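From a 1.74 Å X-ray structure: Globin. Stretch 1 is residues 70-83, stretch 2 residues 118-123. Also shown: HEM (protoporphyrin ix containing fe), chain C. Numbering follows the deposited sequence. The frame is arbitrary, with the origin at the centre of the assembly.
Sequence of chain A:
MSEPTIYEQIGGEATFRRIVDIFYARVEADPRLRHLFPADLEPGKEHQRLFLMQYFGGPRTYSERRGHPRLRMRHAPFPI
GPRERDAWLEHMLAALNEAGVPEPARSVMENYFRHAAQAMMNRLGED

Stretch 1 (70-83) RLRMRHAPFPIGPR
Stretch 2 (118-123) QAMMNR

The iron-binding histidine of this globin has a methionine sulfur over one face of its ring. Met 120 SD lies 3.8 Å from the centroid of the His 75 ring and 25° off the normal, while His 75 NE2 binds HEM FE at 2.1 Å. The other ring nitrogen is also engaged: His 75 ND1 donates to Leu 71 O at 2.8 Å; the imidazole (chi1 -73°, chi2 72°) thus contacts metal, carbonyl and thioether at once. Met 120 reaches this position with chi1 at -147°, between wells, and chi2 and chi3 both p; its CE then packs 3.8 Å from Leu 71 CB and 3.5 Å from HEM C3B.

The example illustrates how a ligand-bearing segment can be bonded to a segment near the C-terminus, with touching residues at least 39 positions apart. Helix 71-74 gives way to a type I turn from His 75 to Phe 78, followed by extended residues 78-80 (phi/psi -106/121, -69/111 and -122/113). Here Asn 122 (phi/psi -139/4, chi1 p, chi2 40°) acts as a two-pronged clamp: its ND2 donates to Phe 78 O at 2.8 Å, and its OD1 accepts from Ile 80 N at 2.9 Å, nearly linearly at 173°. Ile 80 O in turn receives Asn 122 N at 2.9 Å and Arg 123 N at 3.2 Å. Numbering rises together across the CA pairs Arg 72-Met 120 (5.4 Å), Ile 80-Met 121 (4.9 Å) and Gly 81-Arg 123 (5.2 Å).

Water 1 extends the clamp, its O donating to Arg 72 O (3.2 Å) and Met 120 O (2.9 Å) and accepting from Asn 122 ND2 (3.0 Å).

Side-chain packing accompanies these hydrogen bonds. Met 121 (phi/psi -63/145; chi1 m, chi2 t, chi3 23°) brings CE to 3.3 Å from Pro 82 CD, beside the N-cap Gly 81; Ile 80 is m, t. Separately, Ala 119 CB sits at the guanidinium edge, 3.5 Å from Arg 72 NE.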

ATOM      1  N   ARG A  70      -9.984  22.401 -11.265  1.00 10.65           N
ATOM      2  CA  ARG A  70     -11.349  21.845 -11.252  1.00 11.25           C
ATOM      3  C   ARG A  70     -11.335  20.330 -11.426  1.00 10.57           C
ATOM      4  O   ARG A  70     -12.073  19.786 -12.261  1.00 10.90           O
ATOM      5  CB  ARG A  70     -12.190  22.479 -12.358  1.00 12.47           C
ATOM      6  CG  ARG A  70     -12.473  23.946 -12.155  1.00 13.83           C
ATOM      7  CD  ARG A  70     -12.912  24.590 -13.442  1.00 22.12           C
ATOM      8  NE  ARG A  70     -11.773  24.871 -14.306  1.00 31.89           N
ATOM      9  CZ  ARG A  70     -11.871  25.294 -15.561  1.00 30.03           C
ATOM     10  NH1 ARG A  70     -13.072  25.483 -16.111  1.00 34.84           N
ATOM     11  NH2 ARG A  70     -10.766  25.531 -16.257  1.00 16.26           N
ATOM     12  N   LEU A  71     -10.491  19.640 -10.656  1.00 11.33           N
ATOM     13  CA  LEU A  71     -10.239  18.239 -10.973  1.00 10.18           C
ATOM     14  C   LEU A  71     -11.480  17.372 -10.839  1.00 10.14           C
ATOM     15  O   LEU A  71     -11.761  16.546 -11.713  1.00  9.97           O
ATOM     16  CB  LEU A  71      -9.117  17.676 -10.108  1.00  9.67           C
ATOM     17  CG  LEU A  71      -7.713  18.261 -10.307  1.00 10.54           C
ATOM     18  CD1 LEU A  71      -6.691  17.494  -9.477  1.00 13.38           C
ATOM     19  CD2 LEU A  71      -7.304  18.303 -11.794  1.00 14.28           C
ATOM     20  N   ARG A  72     -12.258  17.553  -9.781  1.00 10.49           N
ATOM     21  CA  ARG A  72     -13.485  16.755  -9.676  1.00 12.30           C
ATOM     22  C   ARG A  72     -14.424  16.939 -10.875  1.00 17.30           C
ATOM     23  O   ARG A  72     -15.035  15.972 -11.357  1.00 12.95           O
ATOM     24  CB  ARG A  72     -14.204  17.095  -8.368  1.00 12.17           C
ATOM     25  CG  ARG A  72     -13.439  16.585  -7.153  1.00 14.02           C
ATOM     26  CD  ARG A  72     -13.919  17.199  -5.830  1.00 28.50           C
ATOM     27  NE  ARG A  72     -12.928  16.977  -4.774  1.00 53.32           N
ATOM     28  CZ  ARG A  72     -11.904  17.789  -4.492  1.00 55.15           C
ATOM     29  NH1 ARG A  72     -11.727  18.916  -5.177  1.00 57.94           N
ATOM     30  NH2 ARG A  72     -11.046  17.476  -3.520  1.00 38.51           N
ATOM     31  N   MET A  73     -14.533  18.166 -11.374  1.00 13.08           N
ATOM     32  CA  MET A  73     -15.329  18.425 -12.563  1.00 12.98           C
ATOM     33  C   MET A  73     -14.706  17.724 -13.779  1.00 12.95           C
ATOM     34  O   MET A  73     -15.429  17.118 -14.588  1.00 15.13           O
ATOM     35  CB  MET A  73     -15.455  19.938 -12.808  1.00 14.16           C
ATOM     36  CG  MET A  73     -16.145  20.296 -14.097  1.00 28.82           C
ATOM     37  SD  MET A  73     -15.944  22.055 -14.467  1.00 34.43           S
ATOM     38  CE  MET A  73     -14.489  21.994 -15.541  1.00 32.64           C
ATOM     39  N   ARG A  74     -13.380  17.767 -13.898  1.00 11.71           N
ATOM     40  CA  ARG A  74     -12.742  17.224 -15.090  1.00 12.68           C
ATOM     41  C   ARG A  74     -12.786  15.715 -15.108  1.00 13.77           C
ATOM     42  O   ARG A  74     -12.658  15.115 -16.177  1.00 15.73           O
ATOM     43  CB  ARG A  74     -11.288  17.672 -15.208  1.00 13.40           C
ATOM     44  CG  ARG A  74     -11.064  19.131 -15.504  1.00 14.21           C
ATOM     45  CD  ARG A  74      -9.572  19.375 -15.666  1.00 19.21           C
ATOM     46  NE  ARG A  74      -9.213  20.779 -15.553  1.00 23.32           N
ATOM     47  CZ  ARG A  74      -9.108  21.607 -16.579  1.00 16.70           C
ATOM     48  NH1 ARG A  74      -9.334  21.193 -17.817  1.00 18.95           N
ATOM     49  NH2 ARG A  74      -8.771  22.854 -16.361  1.00 15.55           N
ATOM     50  N   HIS A  75     -12.973  15.089 -13.945  1.00  9.08           N
ATOM     51  CA  HIS A  75     -13.001  13.634 -13.889  1.00  9.76           C
ATOM     52  C   HIS A  75     -14.428  13.082 -13.979  1.00 11.99           C
ATOM     53  O   HIS A  75     -14.611  11.878 -14.028  1.00  9.72           O
ATOM     54  CB  HIS A  75     -12.324  13.113 -12.620  1.00 10.33           C
ATOM     55  CG  HIS A  75     -10.842  13.229 -12.643  1.00  9.30           C
ATOM     56  ND1 HIS A  75     -10.180  14.443 -12.537  1.00  7.42           N
ATOM     57  CD2 HIS A  75      -9.877  12.288 -12.781  1.00 10.22           C
ATOM     58  CE1 HIS A  75      -8.871  14.221 -12.574  1.00  7.99           C
ATOM     59  NE2 HIS A  75      -8.673  12.934 -12.739  1.00  8.29           N
ATOM     60  N   ALA A  76     -15.421  13.964 -14.046  1.00 13.20           N
ATOM     61  CA  ALA A  76     -16.817  13.541 -14.154  1.00 11.46           C
ATOM     62  C   ALA A  76     -17.072  12.572 -15.328  1.00 14.00           C
ATOM     63  O   ALA A  76     -17.965  11.721 -15.234  1.00 13.87           O
ATOM     64  CB  ALA A  76     -17.727  14.779 -14.289  1.00 13.30           C
ATOM     65  N   PRO A  77     -16.346  12.724 -16.455  1.00 13.97           N
ATOM     66  CA  PRO A  77     -16.670  11.809 -17.576  1.00 11.73           C
ATOM     67  C   PRO A  77     -16.244  10.359 -17.355  1.00 13.80           C
ATOM     68  O   PRO A  77     -16.678   9.490 -18.132  1.00 12.94           O
ATOM     69  CB  PRO A  77     -15.906  12.412 -18.763  1.00 12.35           C
ATOM     70  CG  PRO A  77     -15.729  13.830 -18.415  1.00 15.87           C
ATOM     71  CD  PRO A  77     -15.522  13.852 -16.909  1.00 14.44           C
ATOM     72  N   PHE A  78     -15.451  10.102 -16.313  1.00 10.48           N
ATOM     73  CA  PHE A  78     -14.849   8.787 -16.040  1.00 10.31           C
ATOM     74  C   PHE A  78     -15.577   8.127 -14.870  1.00 11.72           C
ATOM     75  O   PHE A  78     -15.590   8.679 -13.768  1.00 13.74           O
ATOM     76  CB  PHE A  78     -13.368   8.933 -15.707  1.00 10.83           C
ATOM     77  CG  PHE A  78     -12.657   9.883 -16.607  1.00 10.11           C
ATOM     78  CD1 PHE A  78     -12.778   9.767 -17.987  1.00  9.72           C
ATOM     79  CD2 PHE A  78     -11.879  10.915 -16.092  1.00 13.36           C
ATOM     80  CE1 PHE A  78     -12.150  10.672 -18.838  1.00 15.13           C
ATOM     81  CE2 PHE A  78     -11.256  11.812 -16.933  1.00 14.28           C
ATOM     82  CZ  PHE A  78     -11.401  11.697 -18.317  1.00 11.57           C
ATOM     83  N   PRO A  79     -16.166   6.942 -15.086  1.00 10.18           N
ATOM     84  CA  PRO A  79     -16.781   6.281 -13.920  1.00 10.84           C
ATOM     85  C   PRO A  79     -15.718   5.813 -12.927  1.00 13.57           C
ATOM     86  O   PRO A  79     -14.933   4.902 -13.243  1.00 11.67           O
ATOM     87  CB  PRO A  79     -17.532   5.096 -14.529  1.00 13.74           C
ATOM     88  CG  PRO A  79     -17.741   5.467 -15.967  1.00 23.25           C
ATOM     89  CD  PRO A  79     -16.560   6.298 -16.354  1.00 10.95           C
ATOM     90  N   ILE A  80     -15.670   6.448 -11.760  1.00 12.50           N
ATOM     91  CA  ILE A  80     -14.588   6.206 -10.805  1.00  9.83           C
ATOM     92  C   ILE A  80     -15.192   5.750  -9.515  1.00  8.58           C
ATOM     93  O   ILE A  80     -15.890   6.511  -8.843  1.00 10.33           O
ATOM     94  CB  ILE A  80     -13.742   7.446 -10.578  1.00 11.32           C
ATOM     95  CG1 ILE A  80     -13.049   7.851 -11.871  1.00 11.66           C
ATOM     96  CG2 ILE A  80     -12.703   7.181  -9.508  1.00 13.62           C
ATOM     97  CD1 ILE A  80     -12.327   9.188 -11.746  1.00 13.43           C
ATOM     98  N   GLY A  81     -14.916   4.496  -9.177  1.00 11.86           N
ATOM     99  CA  GLY A  81     -15.366   3.920  -7.929  1.00 15.83           C
ATOM    100  C   GLY A  81     -14.137   3.480  -7.142  1.00 10.74           C
ATOM    101  O   GLY A  81     -13.022   3.819  -7.524  1.00 10.86           O
ATOM    102  N   PRO A  82     -14.336   2.709  -6.066  1.00 10.69           N
ATOM    103  CA  PRO A  82     -13.250   2.203  -5.231  1.00 13.08           C
ATOM    104  C   PRO A  82     -12.152   1.467  -6.035  1.00 17.39           C
ATOM    105  O   PRO A  82     -10.951   1.632  -5.752  1.00 15.98           O
ATOM    106  CB  PRO A  82     -13.974   1.248  -4.272  1.00 13.76           C
ATOM    107  CG  PRO A  82     -15.346   1.799  -4.179  1.00 21.90           C
ATOM    108  CD  PRO A  82     -15.652   2.290  -5.555  1.00 19.70           C
ATOM    109  N   ARG A  83     -12.529   0.710  -7.057  1.00 11.53           N
ATOM    110  CA  ARG A  83     -11.533  -0.081  -7.801  1.00 13.61           C
ATOM    111  C   ARG A  83     -10.594   0.816  -8.615  1.00 10.67           C
ATOM    112  O   ARG A  83      -9.391   0.568  -8.710  1.00 11.16           O
ATOM    113  CB  ARG A  83     -12.231  -1.072  -8.730  1.00 20.63           C
ATOM    114  CG  ARG A  83     -13.086  -2.078  -7.999  1.00 34.37           C
ATOM    115  CD  ARG A  83     -13.851  -2.967  -8.971  1.00 49.01           C
ATOM    116  NE  ARG A  83     -13.065  -4.128  -9.381  1.00 61.21           N
ATOM    117  CZ  ARG A  83     -13.578  -5.222  -9.943  1.00 70.78           C
ATOM    118  NH1 ARG A  83     -14.885  -5.308 -10.168  1.00 69.58           N
ATOM    119  NH2 ARG A  83     -12.782  -6.233 -10.281  1.00 75.06           N
ATOM    120  N   GLN A 118      -9.705   9.722  -3.161  1.00  7.81           N
ATOM    121  CA  GLN A 118     -11.002   9.444  -2.539  1.00  9.53           C
ATOM    122  C   GLN A 118     -12.045  10.433  -3.023  1.00 10.55           C
ATOM    123  O   GLN A 118     -13.144  10.036  -3.459  1.00  9.53           O
ATOM    124  CB  GLN A 118     -10.882   9.487  -1.011  1.00 10.79           C
ATOM    125  CG  GLN A 118     -12.183   9.265  -0.251  1.00 26.80           C
ATOM    126  CD  GLN A 118     -12.700   7.818  -0.287  1.00 31.23           C
ATOM    127  OE1 GLN A 118     -12.081   6.928  -0.871  1.00 22.85           O
ATOM    128  NE2 GLN A 118     -13.831   7.585   0.379  1.00 32.02           N
ATOM    129  N   ALA A 119     -11.705  11.715  -2.958  1.00 11.00           N
ATOM    130  CA  ALA A 119     -12.642  12.772  -3.340  1.00  9.48           C
ATOM    131  C   ALA A 119     -12.987  12.821  -4.853  1.00  7.72           C
ATOM    132  O   ALA A 119     -13.918  13.531  -5.261  1.00 10.43           O
ATOM    133  CB  ALA A 119     -12.081  14.098  -2.898  1.00 12.56           C
ATOM    134  N   MET A 120     -12.247  12.104  -5.683  1.00  6.75           N
ATOM    135  CA  MET A 120     -12.505  12.062  -7.111  1.00  9.37           C
ATOM    136  C   MET A 120     -13.611  11.061  -7.455  1.00  8.84           C
ATOM    137  O   MET A 120     -14.144  11.062  -8.563  1.00  9.76           O
ATOM    138  CB  MET A 120     -11.233  11.688  -7.860  1.00 10.42           C
ATOM    139  CG  MET A 120     -11.110  12.313  -9.200  1.00  9.79           C
ATOM    140  SD  MET A 120     -10.814  14.084  -9.050  1.00 11.73           S
ATOM    141  CE  MET A 120      -9.060  14.113  -8.727  1.00 14.95           C
ATOM    142  N   MET A 121     -13.930  10.166  -6.539  1.00  8.23           N
ATOM    143  CA  MET A 121     -14.881   9.113  -6.867  1.00  9.33           C
ATOM    144  C   MET A 121     -16.236   9.728  -7.197  1.00 12.30           C
ATOM    145  O   MET A 121     -16.666  10.690  -6.547  1.00  9.68           O
ATOM    146  CB  MET A 121     -15.064   8.111  -5.726  1.00 11.57           C
ATOM    147  CG  MET A 121     -13.818   7.288  -5.449  1.00 11.07           C
ATOM    148  SD  MET A 121     -14.087   5.820  -4.427  1.00 15.49           S
ATOM    149  CE  MET A 121     -15.816   5.434  -4.611  1.00 38.58           C
ATOM    150  N   ASN A 122     -16.932   9.108  -8.145  1.00 11.07           N
ATOM    151  CA  ASN A 122     -18.216   9.617  -8.577  1.00 11.95           C
ATOM    152  C   ASN A 122     -19.285   8.546  -8.830  1.00 13.46           C
ATOM    153  O   ASN A 122     -20.398   8.882  -9.240  1.00 14.45           O
ATOM    154  CB  ASN A 122     -18.005  10.472  -9.820  1.00 12.13           C
ATOM    155  CG  ASN A 122     -17.332   9.711 -10.945  1.00 12.74           C
ATOM    156  OD1 ASN A 122     -17.642   8.552 -11.173  1.00 13.72           O
ATOM    157  ND2 ASN A 122     -16.396  10.370 -11.652  1.00 12.45           N
ATOM    158  N   ARG A 123     -18.986   7.274  -8.571  1.00 13.93           N
ATOM    159  CA  ARG A 123     -19.968   6.197  -8.796  1.00 15.71           C
ATOM    160  C   ARG A 123     -19.791   5.082  -7.773  1.00 22.94           C
ATOM    161  O   ARG A 123     -18.672   4.587  -7.627  1.00 23.90           O
ATOM    162  CB  ARG A 123     -19.824   5.611 -10.200  1.00 16.90           C
ATOM    163  CG  ARG A 123     -20.782   4.450 -10.480  1.00 49.57           C
ATOM    164  CD  ARG A 123     -21.742   4.758 -11.620  1.00 55.19           C
ATOM    165  NE  ARG A 123     -23.006   4.014 -11.530  1.00 63.09           N
ATOM    166  CZ  ARG A 123     -24.054   4.367 -10.776  1.00 57.69           C
ATOM    167  NH1 ARG A 123     -24.021   5.459 -10.010  1.00 44.25           N
ATOM    168  NH2 ARG A 123     -25.151   3.617 -10.786  1.00 57.92           N
TER
HETATM  169  CHA HEM C 201      -6.730  13.675 -16.026  1.00 10.28           C
HETATM  170  CHB HEM C 201      -4.950  14.527 -11.587  1.00 11.58           C
HETATM  171  CHC HEM C 201      -7.390  10.650  -9.908  1.00 11.04           C
HETATM  172  CHD HEM C 201      -8.103   9.300 -14.512  1.00 11.20           C
HETATM  173  C1A HEM C 201      -6.082  14.268 -14.973  1.00 11.53           C
HETATM  174  C2A HEM C 201      -5.422  15.563 -14.997  1.00 12.40           C
HETATM  175  C3A HEM C 201      -4.941  15.799 -13.768  1.00 11.45           C
HETATM  176  C4A HEM C 201      -5.284  14.657 -12.923  1.00  9.78           C
HETATM  177  CMA HEM C 201      -4.136  17.012 -13.210  1.00 11.11           C
HETATM  178  CAA HEM C 201      -5.339  16.474 -16.243  1.00 12.25           C
HETATM  179  CBA HEM C 201      -6.392  17.577 -16.049  1.00 14.95           C
HETATM  180  CGA HEM C 201      -6.482  18.388 -17.330  1.00 17.51           C
HETATM  181  O1A HEM C 201      -6.963  17.858 -18.359  1.00 29.44           O
HETATM  182  O2A HEM C 201      -6.088  19.573 -17.327  1.00 13.29           O
HETATM  183  C1B HEM C 201      -5.468  13.560 -10.737  1.00 10.49           C
HETATM  184  C2B HEM C 201      -5.289  13.488  -9.304  1.00  7.91           C
HETATM  185  C3B HEM C 201      -5.989  12.418  -8.865  1.00  9.98           C
HETATM  186  C4B HEM C 201      -6.592  11.775  -9.987  1.00 11.84           C
HETATM  187  CMB HEM C 201      -4.443  14.487  -8.479  1.00 10.39           C
HETATM  188  CAB HEM C 201      -6.167  11.830  -7.448  1.00 13.51           C
HETATM  189  CBB HEM C 201      -5.325  12.211  -6.486  1.00 24.84           C
HETATM  190  C1C HEM C 201      -7.783   9.916 -11.000  1.00  7.48           C
HETATM  191  C2C HEM C 201      -8.445   8.619 -10.979  1.00  9.18           C
HETATM  192  C3C HEM C 201      -8.634   8.281 -12.280  1.00 12.62           C
HETATM  193  C4C HEM C 201      -8.088   9.306 -13.135  1.00 11.25           C
HETATM  194  CMC HEM C 201      -8.856   7.868  -9.679  1.00  7.59           C
HETATM  195  CAC HEM C 201      -9.241   6.990 -12.831  1.00 13.37           C
HETATM  196  CBC HEM C 201      -9.089   5.928 -12.049  1.00 30.69           C
HETATM  197  C1D HEM C 201      -7.858  10.382 -15.327  1.00  9.72           C
HETATM  198  C2D HEM C 201      -8.102  10.469 -16.763  1.00 11.85           C
HETATM  199  C3D HEM C 201      -7.730  11.697 -17.172  1.00 10.17           C
HETATM  200  C4D HEM C 201      -7.232  12.407 -16.011  1.00  9.52           C
HETATM  201  CMD HEM C 201      -8.706   9.346 -17.621  1.00 10.03           C
HETATM  202  CAD HEM C 201      -7.793  12.278 -18.594  1.00 17.77           C
HETATM  203  CBD HEM C 201      -6.425  12.086 -19.231  1.00 31.62           C
HETATM  204  CGD HEM C 201      -6.369  12.662 -20.614  1.00 26.17           C
HETATM  205  O1D HEM C 201      -5.412  12.302 -21.346  1.00 25.73           O
HETATM  206  O2D HEM C 201      -7.277  13.456 -20.985  1.00 27.56           O
HETATM  207  NA  HEM C 201      -5.990  13.756 -13.684  1.00  9.46           N
HETATM  208  NB  HEM C 201      -6.272  12.505 -11.117  1.00 10.78           N
HETATM  209  NC  HEM C 201      -7.619  10.301 -12.317  1.00 11.14           N
HETATM  210  ND  HEM C 201      -7.335  11.581 -14.923  1.00 12.06           N
HETATM  211 FE   HEM C 201      -6.786  11.993 -13.018  1.00  9.58          FE
HETATM  212  O   HOH W   1     -15.305  12.904 -10.535  1.00 11.71           O
HETATM  213  O   HOH W   2      -4.895  11.041 -13.445  1.00 10.82           O